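Yeast Cdc13 OB4 (Candida glabrata, PDB 3RMH) probably binds telomeric DNA as a whole protein, this piece being its C-terminal OB-fold domain, the fourth, which belongs to a dimerization family. Local coordinates at residues E76-Q79 with N80-D84; I120-I124 with Q125-L129. The protein carries 2 engineered substitutions. One frame throughout, in Å; residues are numbered along the deposited sequence.

Interaction 1: residues E76-Q79 with N80-D84; sequences EEVQ and NFLGD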
loop_
_atom_site.group_PDB
_atom_site.type_symbol
_atom_site.label_atom_id
_atom_site.label_comp_id
_atom_site.label_asym_id
_atom_site.label_seq_id
_atom_site.Cartn_x
_atom_site.Cartn_y
_atom_site.Cartn_z
ATOM N N GLU B 76 -1.891 21.115 2.655
ATOM C CA GLU B 76 -2.354 21.896 1.516
ATOM C C GLU B 76 -3.177 21.075 0.523
ATOM O O GLU B 76 -4.239 21.514 0.079
ATOM C CB GLU B 76 -1.170 22.548 0.804
ATOM C CG GLU B 76 -1.524 23.848 0.103
ATOM C CD GLU B 76 -1.738 25.005 1.071
ATOM O OE1 GLU B 76 -1.645 24.787 2.301
ATOM O OE2 GLU B 76 -1.995 26.135 0.599
ATOM N N GLU B 77 -2.677 19.894 0.171
ATOM C CA GLU B 77 -3.387 18.994 -0.736
ATOM C C GLU B 77 -4.704 18.501 -0.136
ATOM O O GLU B 77 -5.725 18.406 -0.830
ATOM C CB GLU B 77 -2.509 17.799 -1.089
ATOM C CG GLU B 77 -1.363 18.107 -2.032
ATOM C CD GLU B 77 -0.512 16.877 -2.302
ATOM O OE1 GLU B 77 -1.050 15.748 -2.192
ATOM O OE2 GLU B 77 0.695 17.033 -2.604
ATOM N N VAL B 78 -4.675 18.171 1.148
ATOM C CA VAL B 78 -5.878 17.745 1.850
ATOM C C VAL B 78 -6.936 18.846 1.868
ATOM O O VAL B 78 -8.117 18.600 1.596
ATOM C CB VAL B 78 -5.557 17.272 3.281
ATOM C CG1 VAL B 78 -6.843 16.953 4.040
ATOM C CG2 VAL B 78 -4.659 16.041 3.231
ATOM N N GLN B 79 -6.514 20.069 2.174
ATOM C CA GLN B 79 -7.451 21.183 2.180
ATOM C C GLN B 79 -7.982 21.482 0.783
ATOM O O GLN B 79 -9.159 21.789 0.618
ATOM C CB GLN B 79 -6.831 22.430 2.817
ATOM C CG GLN B 79 -6.658 22.305 4.324
ATOM C CD GLN B 79 -7.962 21.954 5.028
ATOM O OE1 GLN B 79 -8.957 22.673 4.914
ATOM N NE2 GLN B 79 -7.964 20.837 5.753
ATOM N N ASN B 80 -7.127 21.388 -0.228
ATOM C CA ASN B 80 -7.605 21.576 -1.596
ATOM C C ASN B 80 -8.635 20.507 -1.941
ATOM O O ASN B 80 -9.648 20.784 -2.592
ATOM C CB ASN B 80 -6.449 21.543 -2.602
ATOM C CG ASN B 80 -5.475 22.698 -2.417
ATOM O OD1 ASN B 80 -5.821 23.729 -1.847
ATOM N ND2 ASN B 80 -4.247 22.525 -2.905
ATOM N N PHE B 81 -8.384 19.279 -1.506
ATOM C CA PHE B 81 -9.338 18.199 -1.740
ATOM C C PHE B 81 -10.684 18.450 -1.055
ATOM O O PHE B 81 -11.739 18.208 -1.641
ATOM C CB PHE B 81 -8.773 16.845 -1.299
ATOM C CG PHE B 81 -9.793 15.723 -1.347
ATOM C CD1 PHE B 81 -10.519 15.369 -0.220
ATOM C CD2 PHE B 81 -10.033 15.038 -2.527
ATOM C CE1 PHE B 81 -11.462 14.348 -0.269
ATOM C CE2 PHE B 81 -10.965 14.011 -2.581
ATOM C CZ PHE B 81 -11.681 13.661 -1.450
ATOM N N LEU B 82 -10.655 18.938 0.181
ATOM C CA LEU B 82 -11.889 19.116 0.953
ATOM C C LEU B 82 -12.678 20.368 0.585
ATOM O O LEU B 82 -13.910 20.354 0.568
ATOM C CB LEU B 82 -11.580 19.166 2.451
ATOM C CG LEU B 82 -10.891 17.967 3.102
ATOM C CD1 LEU B 82 -10.312 18.376 4.453
ATOM C CD2 LEU B 82 -11.838 16.769 3.242
ATOM N N GLY B 83 -11.978 21.463 0.318
ATOM C CA GLY B 83 -12.658 22.740 0.195
ATOM C C GLY B 83 -13.319 23.091 1.519
ATOM O O GLY B 83 -12.671 23.045 2.567
ATOM N N ASP B 84 -14.610 23.422 1.479
ATOM C CA ASP B 84 -15.355 23.831 2.672
ATOM C C ASP B 84 -16.007 22.648 3.378
ATOM O O ASP B 84 -17.135 22.749 3.859
ATOM C CB ASP B 84 -16.447 24.842 2.307
ATOM C CG ASP B 84 -15.898 26.228 2.035
ATOM O OD1 ASP B 84 -15.005 26.676 2.785
ATOM O OD2 ASP B 84 -16.368 26.873 1.073
#
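Asn80 N donates to Glu76 O at 2.9 Å, the first of four successive i to i+4 backbone bonds that tie the last turns of helix 75-82 together. The Asn80 side chain leans back over the same carbonyl: CG stands beside its own backbone N (chi1 -65°) and lies 3.0 Å from Glu76 O, but neither polar end of the amide makes a hydrogen bond to that oxygen. Phe81 N continues the pattern to Glu77 O, while its ring, with CG anti to the backbone N (chi1 172°), turns off the helix and packs against Ile72 of strand 68-73. The helix lies between strands 68-73 and 99-108, the place of the helix between the third and fourth barrel strands of an OB fold; Glu77 OE1 accepts a hydrogen bond from Thr73 N, at the end of strand 68-73. Leu82 N reaches Val78 O at 2.9 Å. Its side chain folds back over that carbonyl, CG lying 3.2 Å from Val78 O, and runs beside Val78 in the same direction, so that CD1 meets Val78 CG1 at 3.8 Å. From the exposed flank the bent chain of Gln79 brings NE2 to within 3.6 Å of Leu82 CD1. Gly83 N closes the series on Gln79 O at 2.9 Å, and with its positive phi of 62° the backbone leaves the helix.

Interaction 2: residues I120-I124 with Q125-L129; sequences IECTI and QELRL
Leu127 N donates to Thr123 O at 3.1 Å and Arg128 N to Ile124 O at 2.9 Å, forming the first backbone turns of helix 124-134. Thr123 occupies the N-cap, where the chain passes from the extended backbone of Cys122 and Thr123 into helical geometry at Ile124. The capping bond itself runs from Glu126 N to Thr123 OG1, 3.0 Å long with an angle of 157° at the hydrogen. A chi1 of 70° sets OG1 between the backbone N and the carbonyl carbon of Thr123, where it meets this amide and also touches Glu126 CB. Gln125 bends at chi2 and lays its amide across Ile124, with OE1 3.5 Å from Ile124 CG2; its NE2 is hydrogen-bonded to Leu82 O. One turn on, the extended Arg128 chain carries its guanidinium past Ile124, whose CG1 sits over one face, toward the rim, 3.7 Å from Arg128 NE. NH1 of that group forms a salt bridge with Glu85. Cys122 SG packs on Leu127 CD1 at 4.0 Å. Cys122, Ile124 and Leu127 all touch Phe81 of helix 75-82, while on strand 99-108 Cys122 touches Leu102 and Leu127 touches Ser100.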
loop_
_atom_site.group_PDB
_atom_site.type_symbol
_atom_site.label_atom_id
_atom_site.label_comp_id
_atom_site.label_asym_id
_atom_site.label_seq_id
_atom_site.Cartn_x
_atom_site.Cartn_y
_atom_site.Cartn_z
ATOM N N ILE B 120 -4.865 14.404 -9.572
ATOM C CA ILE B 120 -4.770 15.798 -9.979
ATOM C C ILE B 120 -6.120 16.490 -9.945
ATOM O O ILE B 120 -7.072 15.987 -10.517
ATOM C CB ILE B 120 -4.253 15.894 -11.421
ATOM C CG1 ILE B 120 -2.857 15.283 -11.510
ATOM C CG2 ILE B 120 -4.265 17.347 -11.896
ATOM C CD1 ILE B 120 -2.470 14.866 -12.905
ATOM N N GLU B 121 -6.187 17.656 -9.303
ATOM C CA GLU B 121 -7.402 18.463 -9.283
ATOM C C GLU B 121 -8.587 17.626 -8.803
ATOM O O GLU B 121 -9.705 17.759 -9.285
ATOM C CB GLU B 121 -7.695 19.054 -10.664
ATOM C CG GLU B 121 -6.753 20.174 -11.084
ATOM C CD GLU B 121 -6.905 20.554 -12.548
ATOM O OE1 GLU B 121 -7.902 20.132 -13.177
ATOM O OE2 GLU B 121 -6.024 21.270 -13.072
ATOM N N CYS B 122 -8.317 16.748 -7.851
ATOM C CA CYS B 122 -9.351 15.889 -7.295
ATOM C C CYS B 122 -9.940 16.588 -6.074
ATOM O O CYS B 122 -9.198 17.036 -5.199
ATOM C CB CYS B 122 -8.734 14.547 -6.907
ATOM S SG CYS B 122 -9.894 13.341 -6.267
ATOM N N THR B 123 -11.265 16.713 -6.020
ATOM C CA THR B 123 -11.916 17.312 -4.860
ATOM C C THR B 123 -13.126 16.484 -4.469
ATOM O O THR B 123 -13.677 15.751 -5.298
ATOM C CB THR B 123 -12.365 18.778 -5.101
ATOM O OG1 THR B 123 -13.460 18.812 -6.029
ATOM C CG2 THR B 123 -11.210 19.646 -5.610
ATOM N N ILE B 124 -13.548 16.586 -3.213
ATOM C CA ILE B 124 -14.741 15.826 -2.781
ATOM C C ILE B 124 -16.004 16.324 -3.493
ATOM O O ILE B 124 -16.898 15.533 -3.828
ATOM C CB ILE B 124 -14.928 15.841 -1.244
ATOM C CG1 ILE B 124 -16.094 14.933 -0.824
ATOM C CG2 ILE B 124 -15.150 17.269 -0.727
ATOM C CD1 ILE B 124 -15.822 13.445 -1.027
ATOM N N GLN B 125 -16.083 17.629 -3.741
ATOM C CA GLN B 125 -17.218 18.177 -4.485
ATOM C C GLN B 125 -17.284 17.599 -5.893
ATOM O O GLN B 125 -18.354 17.234 -6.369
ATOM C CB GLN B 125 -17.179 19.706 -4.544
ATOM C CG GLN B 125 -17.356 20.389 -3.199
ATOM C CD GLN B 125 -16.070 20.442 -2.385
ATOM O OE1 GLN B 125 -14.995 20.054 -2.855
ATOM N NE2 GLN B 125 -16.177 20.929 -1.155
ATOM N N GLU B 126 -16.142 17.509 -6.563
ATOM C CA GLU B 126 -16.128 16.957 -7.909
ATOM C C GLU B 126 -16.493 15.463 -7.946
ATOM O O GLU B 126 -17.177 15.023 -8.858
ATOM C CB GLU B 126 -14.777 17.196 -8.575
ATOM C CG GLU B 126 -14.863 17.206 -10.083
ATOM C CD GLU B 126 -14.867 15.810 -10.649
ATOM O OE1 GLU B 126 -14.297 14.916 -9.985
ATOM O OE2 GLU B 126 -15.429 15.609 -11.751
ATOM N N LEU B 127 -16.016 14.677 -6.976
ATOM C CA LEU B 127 -16.366 13.257 -6.921
ATOM C C LEU B 127 -17.854 13.107 -6.656
ATOM O O LEU B 127 -18.504 12.195 -7.178
ATOM C CB LEU B 127 -15.565 12.526 -5.830
ATOM C CG LEU B 127 -14.067 12.334 -6.098
ATOM C CD1 LEU B 127 -13.339 11.780 -4.871
ATOM C CD2 LEU B 127 -13.838 11.444 -7.312
ATOM N N ARG B 128 -18.392 13.994 -5.827
ATOM C CA ARG B 128 -19.828 13.974 -5.538
ATOM C C ARG B 128 -20.634 14.277 -6.797
ATOM O O ARG B 128 -21.698 13.698 -7.014
ATOM C CB ARG B 128 -20.177 14.995 -4.452
ATOM C CG ARG B 128 -19.900 14.531 -3.037
ATOM C CD ARG B 128 -20.066 15.668 -2.046
ATOM N NE ARG B 128 -19.800 15.234 -0.681
ATOM C CZ ARG B 128 -19.563 16.059 0.330
ATOM N NH1 ARG B 128 -19.569 17.371 0.128
ATOM N NH2 ARG B 128 -19.319 15.573 1.540
ATOM N N LEU B 129 -20.117 15.193 -7.613
ATOM C CA LEU B 129 -20.770 15.548 -8.869
ATOM C C LEU B 129 -20.743 14.368 -9.826
ATOM O O LEU B 129 -21.741 14.082 -10.479
ATOM C CB LEU B 129 -20.113 16.780 -9.502
ATOM C CG LEU B 129 -20.822 17.416 -10.699
ATOM C CD1 LEU B 129 -22.278 17.733 -10.349
ATOM C CD2 LEU B 129 -20.085 18.665 -11.151
#

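Overall arrangement
Interaction 1 runs along helix 75-82 to its C-terminal end and interaction 2 leads into the N-terminus of helix 124-134, their centres 10 Å apart on the same side of the centre of the OB4 domain. A probable backbone hydrogen bond joins them directly, Phe81 O to Ile124 N at 2.9 Å, alongside the side-chain link from Gln125 to the end of helix 75-82. Carbonyls at the end of helix 75-82 are thus used by the first turn of helix 124-134. Packing adds to these bonds, with Phe81 CD2 3.4 Å from Cys122 O. No residue of the second chain touches either interaction, so neither is part of the dimer interface of this assembly.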